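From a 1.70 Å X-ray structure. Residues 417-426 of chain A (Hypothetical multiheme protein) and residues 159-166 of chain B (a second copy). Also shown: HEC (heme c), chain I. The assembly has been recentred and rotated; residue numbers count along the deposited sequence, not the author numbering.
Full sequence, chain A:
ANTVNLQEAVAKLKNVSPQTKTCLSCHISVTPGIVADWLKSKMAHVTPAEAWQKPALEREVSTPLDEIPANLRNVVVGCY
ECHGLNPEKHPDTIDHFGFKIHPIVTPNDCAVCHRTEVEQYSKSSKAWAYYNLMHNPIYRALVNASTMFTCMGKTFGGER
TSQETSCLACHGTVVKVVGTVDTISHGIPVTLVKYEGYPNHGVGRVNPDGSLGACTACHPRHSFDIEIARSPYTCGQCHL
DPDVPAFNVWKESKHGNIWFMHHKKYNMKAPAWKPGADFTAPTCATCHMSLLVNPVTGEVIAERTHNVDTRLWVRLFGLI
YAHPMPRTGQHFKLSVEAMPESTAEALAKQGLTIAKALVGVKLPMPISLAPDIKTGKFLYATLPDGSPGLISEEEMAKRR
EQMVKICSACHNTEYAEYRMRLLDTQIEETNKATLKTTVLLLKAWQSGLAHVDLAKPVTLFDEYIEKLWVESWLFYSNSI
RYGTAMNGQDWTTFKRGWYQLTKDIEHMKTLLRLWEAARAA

Chain A, residues 417-426: EYRMRLLDTQ
Chain B, residues 159-166: ERTSQETS

A helix can dock against a loop and the short, weakly bonded helix that follows it by combining one strong direct hydrogen bond with water bridges and van der Waals packing, as two copies of this multiheme protein illustrate. Chain A is helical throughout 417-426 (phi/psi near -63/-40), while in chain B T161(B), at -124/-94, leads into a weakly bonded helix spanning about 162-165. The stretches bury 370 Å² in all.

The CA-to-CB bond of Y418(A), chi1 t and chi2 100°, points sideways to chain B, but the end of the side chain comes nearer and Y418(A) OH donates a very short hydrogen bond of 2.5 Å to OE1 of E164(B), whose extended t,t side chain meets the ring at its edge. R419(A), m,m,m, works through water: NH1 and NH2 each donate to one, at 2.9 and 3.0 Å, and these waters bond in turn to E164(B) OE1 and T165(B) OG1. R419(A) CG also lies 3.6 Å from heme CMA. One turn on, L422(A) (t,p) places CD1 3.8 Å from R160(B) O and CD2 4.2 Å from T165(B) CB.

T425(A), chi1 p, points toward chain B; T425(A) CA lies 6.4 Å from T161(B) CA. T425(A) OG1 donates to L422(A) O at 2.8 Å and accepts from Q426(A) NE2 at 3.1 Å. That curled m,m glutamine sets OE1 3.5 Å from T165(B) CG2; Q426(A) NE2 lies 3.4 Å from S162(B) N, two donors without a bond.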

# COMPACT_ATOMS: atom_id res chain seq x y z
N GLU A 417 -21.66 2.89 -19.67
CA GLU A 417 -22.11 4.28 -19.74
C GLU A 417 -22.58 4.81 -18.38
O GLU A 417 -22.39 5.98 -18.06
CB GLU A 417 -23.23 4.45 -20.77
CG GLU A 417 -22.83 4.18 -22.21
CD GLU A 417 -22.02 5.30 -22.82
OE1 GLU A 417 -21.71 6.28 -22.10
OE2 GLU A 417 -21.70 5.20 -24.03
N TYR A 418 -23.22 3.94 -17.60
CA TYR A 418 -23.67 4.30 -16.26
C TYR A 418 -22.51 4.79 -15.40
O TYR A 418 -22.60 5.81 -14.70
CB TYR A 418 -24.33 3.09 -15.58
CG TYR A 418 -24.86 3.37 -14.20
CD1 TYR A 418 -26.21 3.61 -13.99
CD2 TYR A 418 -24.01 3.37 -13.09
CE1 TYR A 418 -26.71 3.87 -12.73
CE2 TYR A 418 -24.50 3.63 -11.82
CZ TYR A 418 -25.85 3.87 -11.65
OH TYR A 418 -26.34 4.13 -10.39
N ARG A 419 -21.41 4.06 -15.45
CA ARG A 419 -20.20 4.47 -14.72
C ARG A 419 -19.63 5.80 -15.23
O ARG A 419 -19.19 6.65 -14.44
CB ARG A 419 -19.12 3.38 -14.76
CG ARG A 419 -19.42 2.14 -13.93
CD ARG A 419 -19.59 2.48 -12.44
NE ARG A 419 -18.39 3.08 -11.86
CZ ARG A 419 -18.21 3.28 -10.56
NH1 ARG A 419 -19.16 2.93 -9.69
NH2 ARG A 419 -17.08 3.83 -10.12
N MET A 420 -19.64 6.00 -16.55
CA MET A 420 -19.11 7.24 -17.10
C MET A 420 -20.02 8.42 -16.74
O MET A 420 -19.53 9.53 -16.55
CB MET A 420 -18.86 7.15 -18.62
CG MET A 420 -17.85 6.05 -19.02
SD MET A 420 -16.20 6.14 -18.21
CE MET A 420 -16.37 5.07 -16.77
N ARG A 421 -21.33 8.18 -16.63
CA ARG A 421 -22.24 9.22 -16.16
C ARG A 421 -21.99 9.57 -14.69
O ARG A 421 -22.04 10.74 -14.30
CB ARG A 421 -23.70 8.78 -16.36
CG ARG A 421 -24.16 8.83 -17.81
CD ARG A 421 -25.69 8.80 -17.92
NE ARG A 421 -26.29 7.64 -17.25
CZ ARG A 421 -26.48 6.46 -17.84
NH1 ARG A 421 -26.11 6.27 -19.10
NH2 ARG A 421 -27.05 5.47 -17.16
N LEU A 422 -21.77 8.55 -13.87
CA LEU A 422 -21.43 8.75 -12.47
C LEU A 422 -20.15 9.58 -12.39
O LEU A 422 -20.04 10.51 -11.58
CB LEU A 422 -21.22 7.41 -11.76
CG LEU A 422 -20.93 7.52 -10.27
CD1 LEU A 422 -22.11 8.20 -9.57
CD2 LEU A 422 -20.65 6.14 -9.69
N LEU A 423 -19.19 9.27 -13.26
CA LEU A 423 -17.95 10.05 -13.30
C LEU A 423 -18.23 11.53 -13.59
O LEU A 423 -17.68 12.41 -12.92
CB LEU A 423 -16.95 9.46 -14.30
CG LEU A 423 -15.63 10.23 -14.52
CD1 LEU A 423 -14.82 10.30 -13.23
CD2 LEU A 423 -14.81 9.59 -15.63
N ASP A 424 -19.10 11.82 -14.57
CA ASP A 424 -19.50 13.21 -14.80
C ASP A 424 -20.04 13.91 -13.55
O ASP A 424 -19.73 15.08 -13.32
CB ASP A 424 -20.54 13.32 -15.92
CG ASP A 424 -19.96 13.02 -17.29
OD1 ASP A 424 -18.72 13.09 -17.44
OD2 ASP A 424 -20.75 12.71 -18.20
N THR A 425 -20.86 13.22 -12.76
CA THR A 425 -21.43 13.84 -11.56
C THR A 425 -20.32 14.13 -10.54
O THR A 425 -20.37 15.15 -9.83
CB THR A 425 -22.55 13.00 -10.89
OG1 THR A 425 -21.98 11.89 -10.17
CG2 THR A 425 -23.58 12.52 -11.93
N GLN A 426 -19.33 13.26 -10.48
CA GLN A 426 -18.22 13.46 -9.55
C GLN A 426 -17.28 14.58 -9.98
O GLN A 426 -16.72 15.29 -9.13
CB GLN A 426 -17.47 12.15 -9.30
CG GLN A 426 -18.36 11.15 -8.60
CD GLN A 426 -19.04 11.76 -7.39
OE1 GLN A 426 -18.40 11.96 -6.34
NE2 GLN A 426 -20.33 12.08 -7.52
N GLU B 159 -27.24 10.59 -2.27
CA GLU B 159 -27.24 9.13 -2.37
C GLU B 159 -26.86 8.57 -3.74
O GLU B 159 -26.20 7.53 -3.83
CB GLU B 159 -28.60 8.55 -1.94
CG GLU B 159 -28.57 7.02 -1.84
CD GLU B 159 -29.76 6.45 -1.11
OE1 GLU B 159 -30.55 7.23 -0.54
OE2 GLU B 159 -29.90 5.20 -1.11
N ARG B 160 -27.30 9.25 -4.79
CA ARG B 160 -27.08 8.76 -6.14
C ARG B 160 -25.75 9.23 -6.75
O ARG B 160 -25.39 8.82 -7.85
CB ARG B 160 -28.24 9.18 -7.05
N THR B 161 -25.04 10.10 -6.04
CA THR B 161 -23.78 10.63 -6.58
C THR B 161 -22.59 10.39 -5.65
O THR B 161 -21.95 9.35 -5.72
CB THR B 161 -23.88 12.12 -6.98
OG1 THR B 161 -24.29 12.91 -5.85
CG2 THR B 161 -24.89 12.30 -8.12
N SER B 162 -22.28 11.36 -4.80
CA SER B 162 -21.11 11.21 -3.92
C SER B 162 -21.16 9.97 -3.03
O SER B 162 -20.14 9.34 -2.78
CB SER B 162 -20.91 12.46 -3.06
OG SER B 162 -22.03 12.67 -2.22
N GLN B 163 -22.36 9.60 -2.58
CA GLN B 163 -22.47 8.48 -1.66
C GLN B 163 -22.38 7.17 -2.44
O GLN B 163 -21.91 6.16 -1.92
CB GLN B 163 -23.74 8.60 -0.81
CG GLN B 163 -23.66 9.82 0.11
CD GLN B 163 -24.97 10.21 0.74
OE1 GLN B 163 -25.98 9.50 0.63
NE2 GLN B 163 -24.97 11.35 1.42
N GLU B 164 -22.81 7.20 -3.69
CA GLU B 164 -22.79 5.99 -4.51
C GLU B 164 -21.38 5.56 -4.88
O GLU B 164 -21.08 4.36 -4.97
CB GLU B 164 -23.66 6.17 -5.78
CG GLU B 164 -23.63 4.96 -6.68
CD GLU B 164 -24.77 4.94 -7.68
OE1 GLU B 164 -24.50 4.67 -8.86
OE2 GLU B 164 -25.93 5.20 -7.28
N THR B 165 -20.51 6.55 -5.08
CA THR B 165 -19.13 6.26 -5.44
C THR B 165 -18.27 6.03 -4.20
O THR B 165 -17.13 5.57 -4.33
CB THR B 165 -18.53 7.37 -6.30
OG1 THR B 165 -17.39 6.86 -7.00
CG2 THR B 165 -18.11 8.57 -5.45
N SER B 166 -18.82 6.34 -3.03
CA SER B 166 -18.07 6.17 -1.77
C SER B 166 -18.65 5.09 -0.85
O SER B 166 -18.47 3.90 -1.13
CB SER B 166 -17.89 7.51 -1.02
OG SER B 166 -19.11 8.16 -0.75
FE HEC I . -15.09 -4.31 -15.66
CHA HEC I . -16.13 -5.48 -12.63
CHB HEC I . -16.79 -1.35 -15.11
CHC HEC I . -13.71 -2.94 -18.45
CHD HEC I . -14.06 -7.38 -16.59
NA HEC I . -16.21 -3.56 -14.16
C1A HEC I . -16.52 -4.20 -12.96
C2A HEC I . -17.30 -3.31 -12.13
C3A HEC I . -17.48 -2.19 -12.84
C4A HEC I . -16.81 -2.32 -14.11
CMA HEC I . -18.25 -0.93 -12.38
CAA HEC I . -17.87 -3.59 -10.71
CBA HEC I . -16.87 -3.10 -9.65
CGA HEC I . -17.48 -2.98 -8.27
O1A HEC I . -18.72 -3.09 -8.14
O2A HEC I . -16.72 -2.75 -7.29
NB HEC I . -15.25 -2.51 -16.63
C1B HEC I . -15.91 -1.39 -16.15
C2B HEC I . -15.51 -0.24 -16.92
C3B HEC I . -14.62 -0.67 -17.83
C4B HEC I . -14.48 -2.10 -17.68
CMB HEC I . -16.07 1.16 -16.57
CAB HEC I . -13.75 0.09 -18.87
CBB HEC I . -13.54 1.62 -18.63
NC HEC I . -14.13 -5.01 -17.19
C1C HEC I . -13.58 -4.29 -18.24
C2C HEC I . -12.97 -5.20 -19.18
C3C HEC I . -12.89 -6.36 -18.52
C4C HEC I . -13.75 -6.30 -17.37
CMC HEC I . -12.06 -4.64 -20.31
CAC HEC I . -12.26 -7.75 -18.81
CBC HEC I . -10.94 -7.75 -19.60
ND HEC I . -15.10 -6.13 -14.77
C1D HEC I . -14.65 -7.30 -15.36
C2D HEC I . -14.87 -8.42 -14.49
C3D HEC I . -15.51 -7.81 -13.27
C4D HEC I . -15.62 -6.40 -13.51
CMD HEC I . -14.53 -9.90 -14.76
CAD HEC I . -15.96 -8.56 -12.00
CBD HEC I . -17.48 -8.68 -12.07
CGD HEC I . -18.05 -8.72 -10.66
O1D HEC I . -18.20 -7.63 -10.05
O2D HEC I . -18.38 -9.83 -10.16
O HOH W 1 -16.44 4.12 -7.24
O HOH W 2 -22.03 2.71 -9.39